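Local atomic coordinates of thioesterase domain protein YiiD (Shewanella oneidensis, PDB entry 1T82), a protein that is a hotdog-fold dimer of uncertain function, a putative thioesterase probably related to acyl-group transfer. Residues B[59-72]-B[97-111]. Sequence-based numbering, arbitrary orientation.
Sequences TMFAGSIYTIMTLT and IRYLAPVTSAPEVKV
Tyr-99 OH donates a 2.8 Å hydrogen bond to Ala-62 O in the first turn of helix 62-84, arriving 48° above the carbonyl plane, while Tyr-66 N takes the same oxygen from the opposite face. Ala-62 CB lies 3.7 Å from Tyr-99 CZ, and Ile-65 CD1 meets the ring edge in plane. A phenylalanine in place of Tyr-99 would probably leave Ala-62 O with its helical bond but without this second donor, and Tyr-66 OH of the second subunit without its hydroxyl partner. Ile-97 CD1 tucks in 3.8 Å from Tyr-66 CA and 3.9 Å from SE of Met-69, a selenomethionine. Farther along, Val-109 sets CG2 against Ile-68 CD1 (3.5 Å) and CG1 beside Thr-72, whose OG1 is turned back to Ile-68 O. Before the helix, Met-60 N bonds Val-103 O (2.9 Å, in the carbonyl plane), and one water bridges Met-60 O to Val-103 N. With CG anti to the backbone N (chi1 -161°) and a bend at chi3, Met-60 brings CE to Pro-107 CD, 3.6 Å away. Leu-135 of strand 127-137 packs on Met-69 and Val-103, and Ala-143 of strand 140-152 on Ile-65 and Met-69. A long helix wrapped by an antiparallel sheet that continues into the second subunit is the hotdog fold.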
ATOM      1  N   THR B  59       9.618   3.040 -12.711  1.00 11.09           N
ATOM      2  CA  THR B  59       9.619   1.690 -12.142  1.00  9.84           C
ATOM      3  C   THR B  59       8.349   1.636 -11.308  1.00  8.40           C
ATOM      4  O   THR B  59       7.678   2.655 -11.163  1.00  8.03           O
ATOM      5  CB  THR B  59      10.853   1.408 -11.249  1.00 11.83           C
ATOM      6  OG1 THR B  59      10.962   2.401 -10.224  1.00 12.42           O
ATOM      7  CG2 THR B  59      12.116   1.395 -12.097  1.00 12.07           C
HETATM    8  N   MSE B  60       7.995   0.485 -10.747  1.00  6.05           N
HETATM    9  CA  MSE B  60       6.740   0.462 -10.004  1.00  6.56           C
HETATM   10  C   MSE B  60       6.759   1.209  -8.673  1.00  4.83           C
HETATM   11  O   MSE B  60       7.656   1.044  -7.844  1.00  4.98           O
HETATM   12  CB  MSE B  60       6.242  -0.970  -9.795  1.00  7.36           C
HETATM   13  CG  MSE B  60       4.748  -1.012  -9.440  1.00  6.39           C
HETATM   14 SE   MSE B  60       3.977  -2.788  -9.348  1.00 16.72          SE
HETATM   15  CE  MSE B  60       3.378  -2.862 -11.193  1.00 10.46           C
ATOM     16  N   PHE B  61       5.741   2.048  -8.502  1.00  4.67           N
ATOM     17  CA  PHE B  61       5.555   2.862  -7.305  1.00  5.74           C
ATOM     18  C   PHE B  61       5.379   1.989  -6.062  1.00  6.48           C
ATOM     19  O   PHE B  61       4.637   1.004  -6.081  1.00  4.76           O
ATOM     20  CB  PHE B  61       4.325   3.759  -7.512  1.00  5.93           C
ATOM     21  CG  PHE B  61       3.905   4.527  -6.290  1.00  5.46           C
ATOM     22  CD1 PHE B  61       4.820   5.292  -5.577  1.00  6.27           C
ATOM     23  CD2 PHE B  61       2.581   4.507  -5.877  1.00  5.69           C
ATOM     24  CE1 PHE B  61       4.422   6.032  -4.465  1.00  5.45           C
ATOM     25  CE2 PHE B  61       2.161   5.244  -4.763  1.00  6.34           C
ATOM     26  CZ  PHE B  61       3.085   6.004  -4.062  1.00  5.47           C
ATOM     27  N   ALA B  62       6.053   2.370  -4.982  1.00  6.01           N
ATOM     28  CA  ALA B  62       5.997   1.625  -3.727  1.00  6.60           C
ATOM     29  C   ALA B  62       4.569   1.364  -3.248  1.00  5.86           C
ATOM     30  O   ALA B  62       4.272   0.301  -2.705  1.00  4.93           O
ATOM     31  CB  ALA B  62       6.785   2.367  -2.646  1.00  5.91           C
ATOM     32  N   GLY B  63       3.690   2.337  -3.451  1.00  4.58           N
ATOM     33  CA  GLY B  63       2.309   2.178  -3.032  1.00  5.16           C
ATOM     34  C   GLY B  63       1.574   1.151  -3.871  1.00  4.87           C
ATOM     35  O   GLY B  63       0.734   0.413  -3.365  1.00  5.31           O
ATOM     36  N   SER B  64       1.876   1.106  -5.163  1.00  3.91           N
ATOM     37  CA  SER B  64       1.229   0.146  -6.041  1.00  4.10           C
ATOM     38  C   SER B  64       1.736  -1.249  -5.715  1.00  4.77           C
ATOM     39  O   SER B  64       0.961  -2.203  -5.687  1.00  4.38           O
ATOM     40  CB  SER B  64       1.503   0.480  -7.510  1.00  6.29           C
ATOM     41  OG  SER B  64       0.888   1.709  -7.868  1.00  5.85           O
ATOM     42  N   ILE B  65       3.038  -1.365  -5.463  1.00  4.37           N
ATOM     43  CA  ILE B  65       3.626  -2.651  -5.113  1.00  3.80           C
ATOM     44  C   ILE B  65       2.886  -3.199  -3.888  1.00  4.22           C
ATOM     45  O   ILE B  65       2.414  -4.330  -3.893  1.00  3.04           O
ATOM     46  CB  ILE B  65       5.138  -2.499  -4.793  1.00  4.66           C
ATOM     47  CG1 ILE B  65       5.903  -2.156  -6.076  1.00  6.15           C
ATOM     48  CG2 ILE B  65       5.682  -3.788  -4.177  1.00  5.72           C
ATOM     49  CD1 ILE B  65       7.389  -1.926  -5.863  1.00  7.50           C
ATOM     50  N   TYR B  66       2.773  -2.381  -2.846  1.00  4.18           N
ATOM     51  CA  TYR B  66       2.084  -2.796  -1.629  1.00  4.57           C
ATOM     52  C   TYR B  66       0.630  -3.158  -1.898  1.00  4.66           C
ATOM     53  O   TYR B  66       0.131  -4.194  -1.445  1.00  3.81           O
ATOM     54  CB  TYR B  66       2.107  -1.682  -0.583  1.00  4.76           C
ATOM     55  CG  TYR B  66       1.319  -2.018   0.668  1.00  5.23           C
ATOM     56  CD1 TYR B  66       1.925  -2.665   1.749  1.00  6.36           C
ATOM     57  CD2 TYR B  66      -0.041  -1.699   0.767  1.00  5.41           C
ATOM     58  CE1 TYR B  66       1.198  -2.975   2.897  1.00  6.50           C
ATOM     59  CE2 TYR B  66      -0.772  -2.014   1.911  1.00  6.11           C
ATOM     60  CZ  TYR B  66      -0.146  -2.647   2.967  1.00  6.73           C
ATOM     61  OH  TYR B  66      -0.854  -2.935   4.110  1.00  7.81           O
ATOM     62  N   THR B  67      -0.061  -2.299  -2.637  1.00  4.72           N
ATOM     63  CA  THR B  67      -1.465  -2.545  -2.915  1.00  5.11           C
ATOM     64  C   THR B  67      -1.718  -3.848  -3.653  1.00  4.10           C
ATOM     65  O   THR B  67      -2.620  -4.597  -3.287  1.00  4.77           O
ATOM     66  CB  THR B  67      -2.089  -1.382  -3.701  1.00  4.15           C
ATOM     67  OG1 THR B  67      -2.028  -0.191  -2.903  1.00  5.35           O
ATOM     68  CG2 THR B  67      -3.545  -1.690  -4.033  1.00  6.27           C
ATOM     69  N   ILE B  68      -0.931  -4.137  -4.686  1.00  4.89           N
ATOM     70  CA  ILE B  68      -1.156  -5.381  -5.406  1.00  5.15           C
ATOM     71  C   ILE B  68      -0.873  -6.581  -4.503  1.00  5.36           C
ATOM     72  O   ILE B  68      -1.569  -7.591  -4.575  1.00  4.56           O
ATOM     73  CB  ILE B  68      -0.307  -5.465  -6.716  1.00  7.98           C
ATOM     74  CG1 ILE B  68      -0.594  -6.775  -7.448  1.00 10.44           C
ATOM     75  CG2 ILE B  68       1.168  -5.356  -6.408  1.00  8.87           C
ATOM     76  CD1 ILE B  68      -0.047  -6.802  -8.868  1.00 15.64           C
HETATM   77  N   MSE B  69       0.128  -6.468  -3.638  1.00  4.05           N
HETATM   78  CA  MSE B  69       0.444  -7.575  -2.746  1.00  3.53           C
HETATM   79  C   MSE B  69      -0.656  -7.772  -1.711  1.00  3.82           C
HETATM   80  O   MSE B  69      -1.044  -8.899  -1.432  1.00  4.92           O
HETATM   81  CB  MSE B  69       1.798  -7.344  -2.067  1.00  5.38           C
HETATM   82  CG  MSE B  69       2.932  -7.324  -3.076  1.00  7.35           C
HETATM   83 SE   MSE B  69       4.691  -6.990  -2.364  1.00 14.77          SE
HETATM   84  CE  MSE B  69       5.305  -8.811  -2.158  1.00  7.48           C
ATOM     85  N   THR B  70      -1.176  -6.688  -1.151  1.00  4.08           N
ATOM     86  CA  THR B  70      -2.232  -6.847  -0.170  1.00  6.44           C
ATOM     87  C   THR B  70      -3.511  -7.391  -0.810  1.00  5.57           C
ATOM     88  O   THR B  70      -4.223  -8.172  -0.187  1.00  7.23           O
ATOM     89  CB  THR B  70      -2.533  -5.540   0.586  1.00 10.55           C
ATOM     90  OG1 THR B  70      -3.429  -5.831   1.667  1.00 16.18           O
ATOM     91  CG2 THR B  70      -3.164  -4.515  -0.336  1.00 14.65           C
ATOM     92  N   LEU B  71      -3.808  -6.998  -2.051  1.00  5.58           N
ATOM     93  CA  LEU B  71      -5.004  -7.517  -2.714  1.00  6.34           C
ATOM     94  C   LEU B  71      -4.823  -8.992  -3.063  1.00  7.22           C
ATOM     95  O   LEU B  71      -5.789  -9.757  -3.089  1.00  7.61           O
ATOM     96  CB  LEU B  71      -5.334  -6.717  -3.981  1.00  7.33           C
ATOM     97  CG  LEU B  71      -6.042  -5.377  -3.760  1.00 10.39           C
ATOM     98  CD1 LEU B  71      -6.042  -4.591  -5.057  1.00 14.17           C
ATOM     99  CD2 LEU B  71      -7.474  -5.612  -3.276  1.00 12.43           C
ATOM    100  N   THR B  72      -3.585  -9.400  -3.328  1.00  6.56           N
ATOM    101  CA  THR B  72      -3.315 -10.794  -3.649  1.00  6.71           C
ATOM    102  C   THR B  72      -3.558 -11.652  -2.405  1.00  6.14           C
ATOM    103  O   THR B  72      -4.169 -12.715  -2.489  1.00  5.01           O
ATOM    104  CB  THR B  72      -1.870 -10.976  -4.174  1.00  7.10           C
ATOM    105  OG1 THR B  72      -1.742 -10.307  -5.435  1.00  7.70           O
ATOM    106  CG2 THR B  72      -1.540 -12.453  -4.371  1.00  8.27           C
ATOM    107  N   ILE B  97       6.307  -4.949   4.835  1.00  8.13           N
ATOM    108  CA  ILE B  97       6.763  -5.079   3.454  1.00  6.51           C
ATOM    109  C   ILE B  97       8.207  -4.617   3.322  1.00  8.11           C
ATOM    110  O   ILE B  97       8.613  -3.631   3.936  1.00  7.52           O
ATOM    111  CB  ILE B  97       5.859  -4.265   2.480  1.00  5.14           C
ATOM    112  CG1 ILE B  97       6.325  -4.465   1.032  1.00  7.26           C
ATOM    113  CG2 ILE B  97       5.889  -2.787   2.849  1.00  6.59           C
ATOM    114  CD1 ILE B  97       5.340  -3.954  -0.018  1.00  7.01           C
ATOM    115  N   ARG B  98       8.989  -5.356   2.540  1.00  6.98           N
ATOM    116  CA  ARG B  98      10.380  -5.008   2.301  1.00  8.68           C
ATOM    117  C   ARG B  98      10.562  -4.882   0.797  1.00  8.35           C
ATOM    118  O   ARG B  98      10.142  -5.755   0.039  1.00  9.06           O
ATOM    119  CB  ARG B  98      11.321  -6.091   2.840  1.00 11.15           C
ATOM    120  CG  ARG B  98      11.113  -6.418   4.310  1.00 16.53           C
ATOM    121  CD  ARG B  98      12.191  -7.364   4.830  1.00 20.28           C
ATOM    122  NE  ARG B  98      13.474  -6.685   4.977  1.00 24.35           N
ATOM    123  CZ  ARG B  98      13.761  -5.835   5.959  1.00 25.93           C
ATOM    124  NH1 ARG B  98      14.956  -5.256   6.009  1.00 25.54           N
ATOM    125  NH2 ARG B  98      12.862  -5.574   6.901  1.00 24.31           N
ATOM    126  N   TYR B  99      11.170  -3.783   0.369  1.00  8.05           N
ATOM    127  CA  TYR B  99      11.417  -3.557  -1.046  1.00  7.53           C
ATOM    128  C   TYR B  99      12.875  -3.913  -1.315  1.00  8.82           C
ATOM    129  O   TYR B  99      13.787  -3.259  -0.810  1.00 10.73           O
ATOM    130  CB  TYR B  99      11.141  -2.096  -1.405  1.00  7.11           C
ATOM    131  CG  TYR B  99       9.715  -1.660  -1.138  1.00  7.26           C
ATOM    132  CD1 TYR B  99       9.330  -1.179   0.114  1.00  7.32           C
ATOM    133  CD2 TYR B  99       8.756  -1.707  -2.147  1.00  7.60           C
ATOM    134  CE1 TYR B  99       8.021  -0.746   0.349  1.00  6.86           C
ATOM    135  CE2 TYR B  99       7.453  -1.288  -1.924  1.00  7.27           C
ATOM    136  CZ  TYR B  99       7.090  -0.807  -0.682  1.00  6.57           C
ATOM    137  OH  TYR B  99       5.805  -0.378  -0.473  1.00  7.46           O
ATOM    138  N   LEU B 100      13.085  -4.953  -2.117  1.00 10.61           N
ATOM    139  CA  LEU B 100      14.426  -5.441  -2.427  1.00  9.75           C
ATOM    140  C   LEU B 100      15.064  -4.851  -3.676  1.00 12.02           C
ATOM    141  O   LEU B 100      16.255  -4.538  -3.681  1.00 15.70           O
ATOM    142  CB  LEU B 100      14.397  -6.962  -2.564  1.00  9.96           C
ATOM    143  CG  LEU B 100      13.803  -7.748  -1.393  1.00 14.14           C
ATOM    144  CD1 LEU B 100      13.826  -9.236  -1.726  1.00 16.61           C
ATOM    145  CD2 LEU B 100      14.591  -7.470  -0.130  1.00 16.94           C
ATOM    146  N   ALA B 101      14.283  -4.714  -4.740  1.00 10.62           N
ATOM    147  CA  ALA B 101      14.808  -4.175  -5.987  1.00 12.52           C
ATOM    148  C   ALA B 101      13.706  -3.521  -6.804  1.00 12.43           C
ATOM    149  O   ALA B 101      12.528  -3.851  -6.651  1.00 11.77           O
ATOM    150  CB  ALA B 101      15.469  -5.291  -6.795  1.00 13.12           C
ATOM    151  N   PRO B 102      14.073  -2.579  -7.685  1.00 12.12           N
ATOM    152  CA  PRO B 102      13.058  -1.915  -8.504  1.00 12.39           C
ATOM    153  C   PRO B 102      12.329  -2.898  -9.420  1.00 12.30           C
ATOM    154  O   PRO B 102      12.912  -3.886  -9.881  1.00 12.02           O
ATOM    155  CB  PRO B 102      13.870  -0.885  -9.295  1.00 13.47           C
ATOM    156  CG  PRO B 102      15.003  -0.563  -8.365  1.00 14.07           C
ATOM    157  CD  PRO B 102      15.388  -1.937  -7.857  1.00 14.15           C
ATOM    158  N   VAL B 103      11.051  -2.622  -9.663  1.00 10.35           N
ATOM    159  CA  VAL B 103      10.210  -3.441 -10.527  1.00  9.39           C
ATOM    160  C   VAL B 103      10.140  -2.731 -11.873  1.00 10.07           C
ATOM    161  O   VAL B 103       9.570  -1.646 -11.982  1.00 10.24           O
ATOM    162  CB  VAL B 103       8.784  -3.580  -9.951  1.00 10.26           C
ATOM    163  CG1 VAL B 103       7.915  -4.389 -10.895  1.00 10.73           C
ATOM    164  CG2 VAL B 103       8.841  -4.236  -8.580  1.00 12.94           C
ATOM    165  N   THR B 104      10.708  -3.356 -12.899  1.00 10.82           N
ATOM    166  CA  THR B 104      10.767  -2.758 -14.229  1.00 11.22           C
ATOM    167  C   THR B 104       9.744  -3.189 -15.278  1.00 12.06           C
ATOM    168  O   THR B 104       9.790  -2.728 -16.421  1.00 14.24           O
ATOM    169  CB  THR B 104      12.173  -2.937 -14.812  1.00 10.89           C
ATOM    170  OG1 THR B 104      12.524  -4.326 -14.789  1.00 12.30           O
ATOM    171  CG2 THR B 104      13.177  -2.149 -13.993  1.00 11.46           C
ATOM    172  N   SER B 105       8.827  -4.074 -14.910  1.00 10.93           N
ATOM    173  CA  SER B 105       7.786  -4.502 -15.836  1.00 10.59           C
ATOM    174  C   SER B 105       6.682  -5.172 -15.042  1.00  9.93           C
ATOM    175  O   SER B 105       6.771  -5.274 -13.819  1.00 10.38           O
ATOM    176  CB  SER B 105       8.344  -5.456 -16.908  1.00 12.84           C
ATOM    177  OG  SER B 105       8.873  -6.645 -16.346  1.00 12.71           O
ATOM    178  N   ALA B 106       5.636  -5.608 -15.733  1.00  8.57           N
ATOM    179  CA  ALA B 106       4.506  -6.270 -15.078  1.00 11.27           C
ATOM    180  C   ALA B 106       5.046  -7.424 -14.236  1.00 11.74           C
ATOM    181  O   ALA B 106       5.613  -8.374 -14.768  1.00 11.61           O
ATOM    182  CB  ALA B 106       3.534  -6.778 -16.123  1.00  9.62           C
ATOM    183  N   PRO B 107       4.865  -7.358 -12.908  1.00 10.83           N
ATOM    184  CA  PRO B 107       5.359  -8.409 -12.016  1.00 10.46           C
ATOM    185  C   PRO B 107       4.440  -9.600 -11.797  1.00 10.18           C
ATOM    186  O   PRO B 107       3.272  -9.596 -12.190  1.00 10.17           O
ATOM    187  CB  PRO B 107       5.597  -7.654 -10.718  1.00 10.59           C
ATOM    188  CG  PRO B 107       4.417  -6.723 -10.693  1.00 10.86           C
ATOM    189  CD  PRO B 107       4.341  -6.213 -12.133  1.00 11.16           C
ATOM    190  N   GLU B 108       4.995 -10.633 -11.176  1.00 10.35           N
ATOM    191  CA  GLU B 108       4.227 -11.816 -10.830  1.00 11.18           C
ATOM    192  C   GLU B 108       4.166 -11.800  -9.314  1.00  9.21           C
ATOM    193  O   GLU B 108       5.190 -11.908  -8.639  1.00 10.14           O
ATOM    194  CB  GLU B 108       4.913 -13.087 -11.328  1.00 14.45           C
ATOM    195  CG  GLU B 108       4.777 -13.288 -12.823  1.00 19.21           C
ATOM    196  CD  GLU B 108       5.375 -14.595 -13.280  1.00 22.97           C
ATOM    197  OE1 GLU B 108       6.613 -14.738 -13.211  1.00 27.08           O
ATOM    198  OE2 GLU B 108       4.603 -15.482 -13.701  1.00 26.40           O
ATOM    199  N   VAL B 109       2.958 -11.623  -8.790  1.00  7.71           N
ATOM    200  CA  VAL B 109       2.746 -11.578  -7.352  1.00  6.55           C
ATOM    201  C   VAL B 109       2.118 -12.903  -6.967  1.00  7.72           C
ATOM    202  O   VAL B 109       1.028 -13.255  -7.433  1.00  8.66           O
ATOM    203  CB  VAL B 109       1.809 -10.425  -6.961  1.00  6.65           C
ATOM    204  CG1 VAL B 109       1.781 -10.274  -5.452  1.00  5.03           C
ATOM    205  CG2 VAL B 109       2.277  -9.146  -7.622  1.00  9.10           C
ATOM    206  N   LYS B 110       2.817 -13.635  -6.106  1.00  7.25           N
ATOM    207  CA  LYS B 110       2.374 -14.956  -5.702  1.00  7.05           C
ATOM    208  C   LYS B 110       2.163 -15.173  -4.211  1.00  7.90           C
ATOM    209  O   LYS B 110       2.870 -14.611  -3.377  1.00  7.34           O
ATOM    210  CB  LYS B 110       3.386 -15.989  -6.201  1.00  8.09           C
ATOM    211  CG  LYS B 110       3.710 -15.876  -7.682  1.00 11.57           C
ATOM    212  CD  LYS B 110       4.793 -16.875  -8.083  1.00 15.89           C
ATOM    213  CE  LYS B 110       5.140 -16.764  -9.563  1.00 19.70           C
ATOM    214  NZ  LYS B 110       6.183 -17.753  -9.971  1.00 23.91           N
ATOM    215  N   VAL B 111       1.177 -16.007  -3.896  1.00  6.91           N
ATOM    216  CA  VAL B 111       0.882 -16.376  -2.518  1.00  8.27           C
ATOM    217  C   VAL B 111       0.457 -17.844  -2.519  1.00  8.02           C
ATOM    218  O   VAL B 111      -0.294 -18.287  -3.394  1.00  7.50           O
ATOM    219  CB  VAL B 111      -0.240 -15.491  -1.895  1.00  7.04           C
ATOM    220  CG1 VAL B 111      -1.544 -15.654  -2.660  1.00  6.76           C
ATOM    221  CG2 VAL B 111      -0.426 -15.851  -0.425  1.00  9.58           C
TER
HETATM  222  O   HOH W   1      10.063  -0.391  -8.158  1.00 12.99           O